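Long-range contacts in naphthalene dioxygenase large subunit (Rhodococcus sp., PDB 2B1X), which belongs to the Rieske-type non-haem iron dioxygenases, as the large subunit, which in this model holds an Fe2/S2 cluster and an Fe (III) ion: residues A[168-173]-A[245-251]; A[296-300]-A[427-431]; A[175-179]-A[283-288]. Numbering follows the deposited sequence.

Contact 1: residues A[168-173]-A[245-251]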
loop_
_atom_site.group_PDB
_atom_site.type_symbol
_atom_site.label_atom_id
_atom_site.label_comp_id
_atom_site.label_asym_id
_atom_site.label_seq_id
_atom_site.Cartn_x
_atom_site.Cartn_y
_atom_site.Cartn_z
ATOM N N ASP A 168 2.628 7.419 -41.521
ATOM C CA ASP A 168 2.986 6.049 -41.918
ATOM C C ASP A 168 2.521 5.019 -40.862
ATOM O O ASP A 168 2.020 3.933 -41.187
ATOM C CB ASP A 168 4.497 5.943 -42.152
ATOM C CG ASP A 168 4.939 6.564 -43.503
ATOM O OD1 ASP A 168 4.094 7.033 -44.287
ATOM O OD2 ASP A 168 6.128 6.629 -43.842
ATOM N N TYR A 169 2.685 5.383 -39.594
ATOM C CA TYR A 169 2.294 4.508 -38.488
ATOM C C TYR A 169 0.789 4.232 -38.470
ATOM O O TYR A 169 0.347 3.096 -38.222
ATOM C CB TYR A 169 2.743 5.149 -37.182
ATOM C CG TYR A 169 2.432 4.382 -35.914
ATOM C CD1 TYR A 169 3.236 3.334 -35.501
ATOM C CD2 TYR A 169 1.350 4.731 -35.125
ATOM C CE1 TYR A 169 2.960 2.636 -34.303
ATOM C CE2 TYR A 169 1.066 4.039 -33.936
ATOM C CZ TYR A 169 1.887 3.004 -33.535
ATOM O OH TYR A 169 1.639 2.335 -32.351
ATOM N N LEU A 170 -0.001 5.264 -38.726
ATOM C CA LEU A 170 -1.439 5.101 -38.783
ATOM C C LEU A 170 -1.798 4.360 -40.078
ATOM O O LEU A 170 -2.649 3.439 -40.081
ATOM C CB LEU A 170 -2.133 6.459 -38.665
ATOM C CG LEU A 170 -1.869 7.184 -37.323
ATOM C CD1 LEU A 170 -2.480 8.569 -37.394
ATOM C CD2 LEU A 170 -2.370 6.420 -36.082
ATOM N N GLY A 171 -1.107 4.720 -41.171
ATOM C CA GLY A 171 -1.316 4.044 -42.439
ATOM C C GLY A 171 -2.773 4.028 -42.864
ATOM O O GLY A 171 -3.448 5.070 -42.871
ATOM N N ASP A 172 -3.266 2.837 -43.218
ATOM C CA ASP A 172 -4.609 2.679 -43.749
ATOM C C ASP A 172 -5.695 3.009 -42.721
ATOM O O ASP A 172 -6.842 3.273 -43.084
ATOM C CB ASP A 172 -4.799 1.252 -44.256
ATOM C CG ASP A 172 -4.113 1.000 -45.605
ATOM O OD1 ASP A 172 -3.751 1.958 -46.316
ATOM O OD2 ASP A 172 -3.896 -0.156 -46.038
ATOM N N LEU A 173 -5.332 2.987 -41.438
ATOM C CA LEU A 173 -6.256 3.388 -40.389
ATOM C C LEU A 173 -6.772 4.816 -40.554
ATOM O O LEU A 173 -7.896 5.111 -40.150
ATOM C CB LEU A 173 -5.622 3.217 -39.017
ATOM C CG LEU A 173 -6.411 2.704 -37.818
ATOM C CD1 LEU A 173 -6.417 3.733 -36.696
ATOM C CD2 LEU A 173 -7.808 2.130 -38.081
ATOM N N THR A 245 -5.451 -3.417 -39.919
ATOM C CA THR A 245 -4.507 -2.640 -40.686
ATOM C C THR A 245 -3.110 -3.107 -40.213
ATOM O O THR A 245 -3.033 -3.922 -39.307
ATOM C CB THR A 245 -4.900 -1.212 -40.273
ATOM O OG1 THR A 245 -5.504 -0.548 -41.376
ATOM C CG2 THR A 245 -3.788 -0.363 -39.701
ATOM N N GLY A 246 -2.025 -2.632 -40.821
ATOM C CA GLY A 246 -0.697 -2.899 -40.289
ATOM C C GLY A 246 -0.490 -2.147 -38.966
ATOM O O GLY A 246 -1.360 -1.394 -38.552
ATOM N N HIS A 247 0.649 -2.354 -38.311
ATOM C CA HIS A 247 0.944 -1.734 -36.982
ATOM C C HIS A 247 -0.079 -2.032 -35.862
ATOM O O HIS A 247 -0.288 -1.209 -34.931
ATOM C CB HIS A 247 1.167 -0.215 -37.071
ATOM C CG HIS A 247 2.079 0.200 -38.181
ATOM N ND1 HIS A 247 3.447 0.198 -38.052
ATOM C CD2 HIS A 247 1.823 0.644 -39.426
ATOM C CE1 HIS A 247 4.000 0.619 -39.176
ATOM N NE2 HIS A 247 3.033 0.896 -40.027
ATOM N N GLY A 248 -0.690 -3.212 -35.915
ATOM C CA GLY A 248 -1.526 -3.639 -34.803
ATOM C C GLY A 248 -2.891 -2.983 -34.703
ATOM O O GLY A 248 -3.649 -3.326 -33.783
ATOM N N HIS A 249 -3.239 -2.088 -35.636
ATOM C CA HIS A 249 -4.498 -1.330 -35.505
ATOM C C HIS A 249 -5.690 -2.122 -36.023
ATOM O O HIS A 249 -5.579 -2.866 -37.008
ATOM C CB HIS A 249 -4.474 -0.004 -36.254
ATOM C CG HIS A 249 -3.260 0.838 -36.035
ATOM N ND1 HIS A 249 -2.833 1.227 -34.786
ATOM C CD2 HIS A 249 -2.412 1.418 -36.920
ATOM C CE1 HIS A 249 -1.770 2.003 -34.907
ATOM N NE2 HIS A 249 -1.484 2.124 -36.189
ATOM N N GLY A 250 -6.852 -1.945 -35.381
ATOM C CA GLY A 250 -8.059 -2.545 -35.921
ATOM C C GLY A 250 -9.299 -1.899 -35.338
ATOM O O GLY A 250 -9.228 -1.223 -34.297
ATOM N N LEU A 251 -10.432 -2.196 -35.957
ATOM C CA LEU A 251 -11.739 -1.674 -35.553
ATOM C C LEU A 251 -12.869 -2.570 -36.040
ATOM O O LEU A 251 -12.675 -3.417 -36.911
ATOM C CB LEU A 251 -11.978 -0.290 -36.144
ATOM C CG LEU A 251 -12.159 -0.105 -37.648
ATOM C CD1 LEU A 251 -12.988 1.166 -37.924
ATOM C CD2 LEU A 251 -10.820 -0.051 -38.397
#

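Contact 2: residues A[296-300]-A[427-431]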
loop_
_atom_site.group_PDB
_atom_site.type_symbol
_atom_site.label_atom_id
_atom_site.label_comp_id
_atom_site.label_asym_id
_atom_site.label_seq_id
_atom_site.Cartn_x
_atom_site.Cartn_y
_atom_site.Cartn_z
ATOM N N GLY A 296 -12.608 0.568 -31.779
ATOM C CA GLY A 296 -11.300 0.269 -32.310
ATOM C C GLY A 296 -10.183 0.648 -31.368
ATOM O O GLY A 296 -10.378 1.316 -30.342
ATOM N N THR A 297 -8.989 0.203 -31.716
ATOM C CA THR A 297 -7.827 0.594 -30.944
ATOM C C THR A 297 -6.765 1.049 -31.913
ATOM O O THR A 297 -6.504 0.390 -32.928
ATOM C CB THR A 297 -7.334 -0.600 -30.106
ATOM O OG1 THR A 297 -8.275 -0.816 -29.051
ATOM C CG2 THR A 297 -6.007 -0.280 -29.413
ATOM N N VAL A 298 -6.203 2.212 -31.612
ATOM C CA VAL A 298 -4.968 2.658 -32.228
ATOM C C VAL A 298 -3.772 2.128 -31.397
ATOM O O VAL A 298 -3.525 2.562 -30.270
ATOM C CB VAL A 298 -4.905 4.206 -32.305
ATOM C CG1 VAL A 298 -3.666 4.646 -33.056
ATOM C CG2 VAL A 298 -6.171 4.742 -32.992
ATOM N N PHE A 299 -3.046 1.174 -31.943
ATOM C CA PHE A 299 -1.945 0.577 -31.189
ATOM C C PHE A 299 -0.979 1.647 -30.685
ATOM O O PHE A 299 -0.654 2.571 -31.427
ATOM C CB PHE A 299 -1.175 -0.394 -32.070
ATOM C CG PHE A 299 -0.210 -1.223 -31.319
ATOM C CD1 PHE A 299 -0.568 -2.498 -30.866
ATOM C CD2 PHE A 299 1.079 -0.748 -31.079
ATOM C CE1 PHE A 299 0.340 -3.283 -30.156
ATOM C CE2 PHE A 299 2.012 -1.529 -30.338
ATOM C CZ PHE A 299 1.636 -2.787 -29.885
ATOM N N PRO A 300 -0.490 1.530 -29.450
ATOM C CA PRO A 300 -0.875 0.460 -28.510
ATOM C C PRO A 300 -2.165 0.654 -27.701
ATOM O O PRO A 300 -2.920 -0.332 -27.589
ATOM C CB PRO A 300 0.324 0.377 -27.551
ATOM C CG PRO A 300 0.957 1.797 -27.612
ATOM C CD PRO A 300 0.559 2.426 -28.907
ATOM N N PHE A 427 -3.346 -7.360 -33.334
ATOM C CA PHE A 427 -2.841 -6.450 -32.317
ATOM C C PHE A 427 -1.703 -7.163 -31.566
ATOM O O PHE A 427 -0.624 -6.608 -31.379
ATOM C CB PHE A 427 -4.002 -6.062 -31.385
ATOM C CG PHE A 427 -3.588 -5.245 -30.188
ATOM C CD1 PHE A 427 -3.755 -3.873 -30.194
ATOM C CD2 PHE A 427 -3.091 -5.869 -29.039
ATOM C CE1 PHE A 427 -3.407 -3.099 -29.083
ATOM C CE2 PHE A 427 -2.721 -5.095 -27.921
ATOM C CZ PHE A 427 -2.915 -3.701 -27.954
ATOM N N LEU A 428 -1.958 -8.406 -31.154
ATOM C CA LEU A 428 -0.986 -9.148 -30.356
ATOM C C LEU A 428 0.198 -9.595 -31.175
ATOM O O LEU A 428 1.295 -9.724 -30.647
ATOM C CB LEU A 428 -1.662 -10.350 -29.676
ATOM C CG LEU A 428 -2.572 -9.931 -28.530
ATOM C CD1 LEU A 428 -3.332 -11.130 -27.986
ATOM C CD2 LEU A 428 -1.808 -9.183 -27.410
ATOM N N GLU A 429 -0.022 -9.859 -32.460
ATOM C CA GLU A 429 1.086 -10.176 -33.366
ATOM C C GLU A 429 2.068 -9.023 -33.434
ATOM O O GLU A 429 3.301 -9.242 -33.335
ATOM C CB GLU A 429 0.583 -10.524 -34.797
ATOM C CG GLU A 429 1.721 -10.805 -35.775
ATOM C CD GLU A 429 1.273 -11.239 -37.161
ATOM O OE1 GLU A 429 0.432 -10.560 -37.789
ATOM O OE2 GLU A 429 1.798 -12.256 -37.642
ATOM N N TYR A 430 1.553 -7.811 -33.635
ATOM C CA TYR A 430 2.405 -6.629 -33.679
ATOM C C TYR A 430 3.095 -6.404 -32.324
ATOM O O TYR A 430 4.266 -6.101 -32.275
ATOM C CB TYR A 430 1.647 -5.380 -34.127
ATOM C CG TYR A 430 2.526 -4.148 -34.376
ATOM C CD1 TYR A 430 3.607 -4.182 -35.278
ATOM C CD2 TYR A 430 2.281 -2.942 -33.686
ATOM C CE1 TYR A 430 4.413 -3.046 -35.488
ATOM C CE2 TYR A 430 3.053 -1.811 -33.911
ATOM C CZ TYR A 430 4.130 -1.878 -34.792
ATOM O OH TYR A 430 4.877 -0.754 -34.993
ATOM N N TRP A 431 2.350 -6.599 -31.232
ATOM C CA TRP A 431 2.911 -6.431 -29.882
ATOM C C TRP A 431 4.099 -7.414 -29.742
ATOM O O TRP A 431 5.159 -7.028 -29.306
ATOM C CB TRP A 431 1.788 -6.697 -28.835
ATOM C CG TRP A 431 2.231 -6.650 -27.401
ATOM C CD1 TRP A 431 2.227 -5.574 -26.602
ATOM C CD2 TRP A 431 2.744 -7.731 -26.628
ATOM N NE1 TRP A 431 2.696 -5.889 -25.348
ATOM C CE2 TRP A 431 3.024 -7.219 -25.329
ATOM C CE3 TRP A 431 2.991 -9.090 -26.885
ATOM C CZ2 TRP A 431 3.578 -8.005 -24.299
ATOM C CZ3 TRP A 431 3.530 -9.878 -25.858
ATOM C CH2 TRP A 431 3.805 -9.326 -24.572
#

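Contact 3: residues A[175-179]-A[283-288]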
loop_
_atom_site.group_PDB
_atom_site.type_symbol
_atom_site.label_atom_id
_atom_site.label_comp_id
_atom_site.label_asym_id
_atom_site.label_seq_id
_atom_site.Cartn_x
_atom_site.Cartn_y
_atom_site.Cartn_z
ATOM N N PHE A 175 -8.056 6.334 -43.037
ATOM C CA PHE A 175 -9.354 6.273 -43.733
ATOM C C PHE A 175 -10.548 6.192 -42.765
ATOM O O PHE A 175 -11.567 6.843 -42.967
ATOM C CB PHE A 175 -9.358 5.063 -44.676
ATOM C CG PHE A 175 -10.658 4.856 -45.430
ATOM C CD1 PHE A 175 -11.711 4.149 -44.856
ATOM C CD2 PHE A 175 -10.807 5.329 -46.728
ATOM C CE1 PHE A 175 -12.894 3.956 -45.560
ATOM C CE2 PHE A 175 -11.979 5.127 -47.436
ATOM C CZ PHE A 175 -13.030 4.447 -46.852
ATOM N N TYR A 176 -10.381 5.420 -41.701
ATOM C CA TYR A 176 -11.428 5.175 -40.709
ATOM C C TYR A 176 -11.422 6.229 -39.617
ATOM O O TYR A 176 -12.475 6.638 -39.163
ATOM C CB TYR A 176 -11.264 3.766 -40.115
ATOM C CG TYR A 176 -11.366 2.713 -41.186
ATOM C CD1 TYR A 176 -10.219 2.109 -41.717
ATOM C CD2 TYR A 176 -12.611 2.350 -41.714
ATOM C CE1 TYR A 176 -10.311 1.146 -42.748
ATOM C CE2 TYR A 176 -12.711 1.405 -42.726
ATOM C CZ TYR A 176 -11.568 0.793 -43.242
ATOM O OH TYR A 176 -11.687 -0.139 -44.286
ATOM N N LEU A 177 -10.247 6.657 -39.186
ATOM C CA LEU A 177 -10.159 7.761 -38.219
ATOM C C LEU A 177 -10.888 9.008 -38.740
ATOM O O LEU A 177 -11.578 9.696 -37.989
ATOM C CB LEU A 177 -8.712 8.102 -37.910
ATOM C CG LEU A 177 -7.915 7.044 -37.108
ATOM C CD1 LEU A 177 -6.456 7.530 -36.992
ATOM C CD2 LEU A 177 -8.504 6.758 -35.708
ATOM N N ASP A 178 -10.750 9.286 -40.028
ATOM C CA ASP A 178 -11.463 10.425 -40.642
ATOM C C ASP A 178 -12.966 10.384 -40.378
ATOM O O ASP A 178 -13.602 11.407 -40.130
ATOM C CB ASP A 178 -11.278 10.426 -42.166
ATOM C CG ASP A 178 -9.871 10.778 -42.590
ATOM O OD1 ASP A 178 -9.046 11.189 -41.718
ATOM O OD2 ASP A 178 -9.515 10.655 -43.795
ATOM N N ILE A 179 -13.533 9.187 -40.480
ATOM C CA ILE A 179 -14.964 8.977 -40.309
ATOM C C ILE A 179 -15.440 9.404 -38.915
ATOM O O ILE A 179 -16.562 9.844 -38.753
ATOM C CB ILE A 179 -15.295 7.508 -40.593
ATOM C CG1 ILE A 179 -15.250 7.238 -42.108
ATOM C CG2 ILE A 179 -16.695 7.121 -40.037
ATOM C CD1 ILE A 179 -15.388 5.765 -42.489
ATOM N N GLU A 283 -16.835 7.114 -50.534
ATOM C CA GLU A 283 -16.614 5.790 -49.942
ATOM C C GLU A 283 -16.732 5.825 -48.411
ATOM O O GLU A 283 -17.372 4.949 -47.826
ATOM C CB GLU A 283 -15.260 5.211 -50.370
ATOM C CG GLU A 283 -15.143 4.975 -51.873
ATOM C CD GLU A 283 -14.635 6.191 -52.650
ATOM O OE1 GLU A 283 -14.332 6.024 -53.862
ATOM O OE2 GLU A 283 -14.539 7.310 -52.076
ATOM N N GLN A 284 -16.149 6.850 -47.785
ATOM C CA GLN A 284 -16.227 7.030 -46.324
ATOM C C GLN A 284 -17.675 7.289 -45.929
ATOM O O GLN A 284 -18.176 6.693 -44.966
ATOM C CB GLN A 284 -15.312 8.169 -45.853
ATOM C CG GLN A 284 -13.835 7.827 -45.947
ATOM C CD GLN A 284 -12.931 8.996 -45.706
ATOM O OE1 GLN A 284 -13.187 10.089 -46.209
ATOM N NE2 GLN A 284 -11.858 8.782 -44.939
ATOM N N VAL A 285 -18.344 8.155 -46.691
ATOM C CA VAL A 285 -19.734 8.536 -46.428
ATOM C C VAL A 285 -20.668 7.316 -46.406
ATOM O O VAL A 285 -21.505 7.171 -45.492
ATOM C CB VAL A 285 -20.245 9.585 -47.445
ATOM C CG1 VAL A 285 -21.759 9.808 -47.297
ATOM C CG2 VAL A 285 -19.490 10.919 -47.318
ATOM N N GLU A 286 -20.539 6.446 -47.420
ATOM C CA GLU A 286 -21.375 5.254 -47.493
ATOM C C GLU A 286 -21.066 4.193 -46.422
ATOM O O GLU A 286 -21.966 3.482 -45.979
ATOM C CB GLU A 286 -21.371 4.652 -48.917
ATOM C CG GLU A 286 -22.065 5.519 -49.972
ATOM C CD GLU A 286 -23.394 6.107 -49.499
ATOM O OE1 GLU A 286 -24.274 5.330 -49.040
ATOM O OE2 GLU A 286 -23.553 7.346 -49.581
ATOM N N ILE A 287 -19.812 4.078 -46.003
ATOM C CA ILE A 287 -19.499 3.216 -44.855
ATOM C C ILE A 287 -20.136 3.771 -43.573
ATOM O O ILE A 287 -20.687 3.007 -42.769
ATOM C CB ILE A 287 -17.963 2.996 -44.715
ATOM C CG1 ILE A 287 -17.474 2.034 -45.807
ATOM C CG2 ILE A 287 -17.584 2.550 -43.306
ATOM C CD1 ILE A 287 -15.951 1.999 -46.003
ATOM N N PHE A 288 -20.096 5.097 -43.394
ATOM C CA PHE A 288 -20.652 5.697 -42.171
ATOM C C PHE A 288 -22.177 5.705 -42.146
ATOM O O PHE A 288 -22.790 5.644 -41.076
ATOM C CB PHE A 288 -20.126 7.119 -41.957
ATOM C CG PHE A 288 -20.507 7.720 -40.621
ATOM C CD1 PHE A 288 -20.269 7.023 -39.427
ATOM C CD2 PHE A 288 -21.061 8.993 -40.552
ATOM C CE1 PHE A 288 -20.595 7.581 -38.174
ATOM C CE2 PHE A 288 -21.390 9.565 -39.305
ATOM C CZ PHE A 288 -21.160 8.849 -38.113
#

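Contact 1: residues A[168-173]-A[245-251]
T245 opens the segment by packing on the end of helix 166-170 and just beyond it: its CG2 lies 4.0 Å from L170 O, its OG1 3.5 Å from both D172 CB and L173 N. G246 starts a type I' turn ending at H249, and T245 N, just before it, bonds to H249 O (3.0 Å). Within the turn, H247 lays its ring face under Y169 CA, 4.1 Å from the ring centroid (CH-pi). H249 makes the polar link: its NE2 donates to Y169 O (2.9 Å), and its ring edge points at the Y169 face (edge-to-face, centroids 5.1 Å apart, planes at 81°). With ND1 bonded to F299 N, both imidazole nitrogens are engaged. L173 CG rests 3.7 Å from H249 CB, and L173 CD2 meets L251 CD2 at 3.7 Å. Y169, H247 and H249 form an aromatic cluster where a helix end sits against the hairpin joining strands 240-244 and 250-254, in the antiparallel sheet of the Bet v 1-like catalytic domain.

Contact 2: residues A[296-300]-A[427-431]
F299 is the centrepiece, pushing its ring between three side chains of helix 422-436. F427, next in buried area, meets it closely (F299 CD1 to F427 CE1, 3.4 Å), the two planes inclined at 56°. Y430 turns its ring edge to a face of F299 in an edge-to-face pair, with centroids 4.9 Å apart and planes at 71°. W431 adds its CB, 3.9 Å from F299 CE1, whereas its indole NE1 bonds to E37. The F427 ring also reaches strand 293-298, its CE1 lying 3.8 Å from T297 CG2; T297 OG1 is bonded to S303 OG and A207 O. After the cis peptide before P300, P300 O comes edge-on to the F427 ring, 3.2 Å from F427 CE1, and has no polar partner in the model. F299 N and F299 O are satisfied by H249 and Y169. The join between strand end and helix therefore depends on close apolar and aromatic packing round F299, with no polar pairing between the segments to fix it.

Contact 3: residues A[175-179]-A[283-288]
The helical segments 175-179 and 283-288 cross at -62°, their axes 10.1 Å apart at closest approach. F175 opens the interface: its ring receives Q284 CG over a face, 3.8 Å from the centroid (CH-pi), and has I287 CD1 and E283 CB at its edge, the former 3.7 Å from F175 CE1 and the latter 4.2 Å from F175 CZ. Its backbone takes part too, because Q284 NE2 donates to F175 O at 2.8 Å. Y176 points its CB away from the second helix; its side chain lies against L251, and its OH is bonded to P411 O and W408. One turn on from F175, D178 accepts a second bond from the same amide, Q284 NE2 to D178 OD2 at 3.2 Å, while D178 OD1 bonds to Y151 OH and forms a salt bridge with K152. I179 ends the segment as its main apolar residue: I179 CG1 lies 3.9 Å from Q284 CB, CD1 4.0 Å from I287 CG2, and CG2 3.6 Å from F288 CD1. Q284 consequently works in two ways, its aliphatic stem buried against F175 and I179 and its amide held by two oxygens, with OE1 turned back to T281 N. The crossing is thus mainly apolar, with one buried amide nitrogen, Q284 NE2, giving both hydrogen bonds, one to a backbone and one to a carboxylate oxygen.

In the fold
Following the chain, the first contact segments lie at helices 166-170 and 174-181. Contact 1 returns after 71 residues, at hairpin 240-254, and contact 3 after 103, at helix 282-288. Their segments alternate, so the two loops cross, and both include H216 and H221 of the Fe (III) ion site. Contact 2 opens afterwards, in series; its 126-residue loop includes the third iron ligand, D372. Contacts 1 and 2 reach neighbouring strands 250-254 and 293-298 and touch through a probable hydrogen bond, Y169 OH to F299 O (2.5 Å). They set helices 166-170 and 422-436 against one sheet; contact 3 joins helices 174-181 and 282-288, whose Y176 and I287 touch strand 250-254.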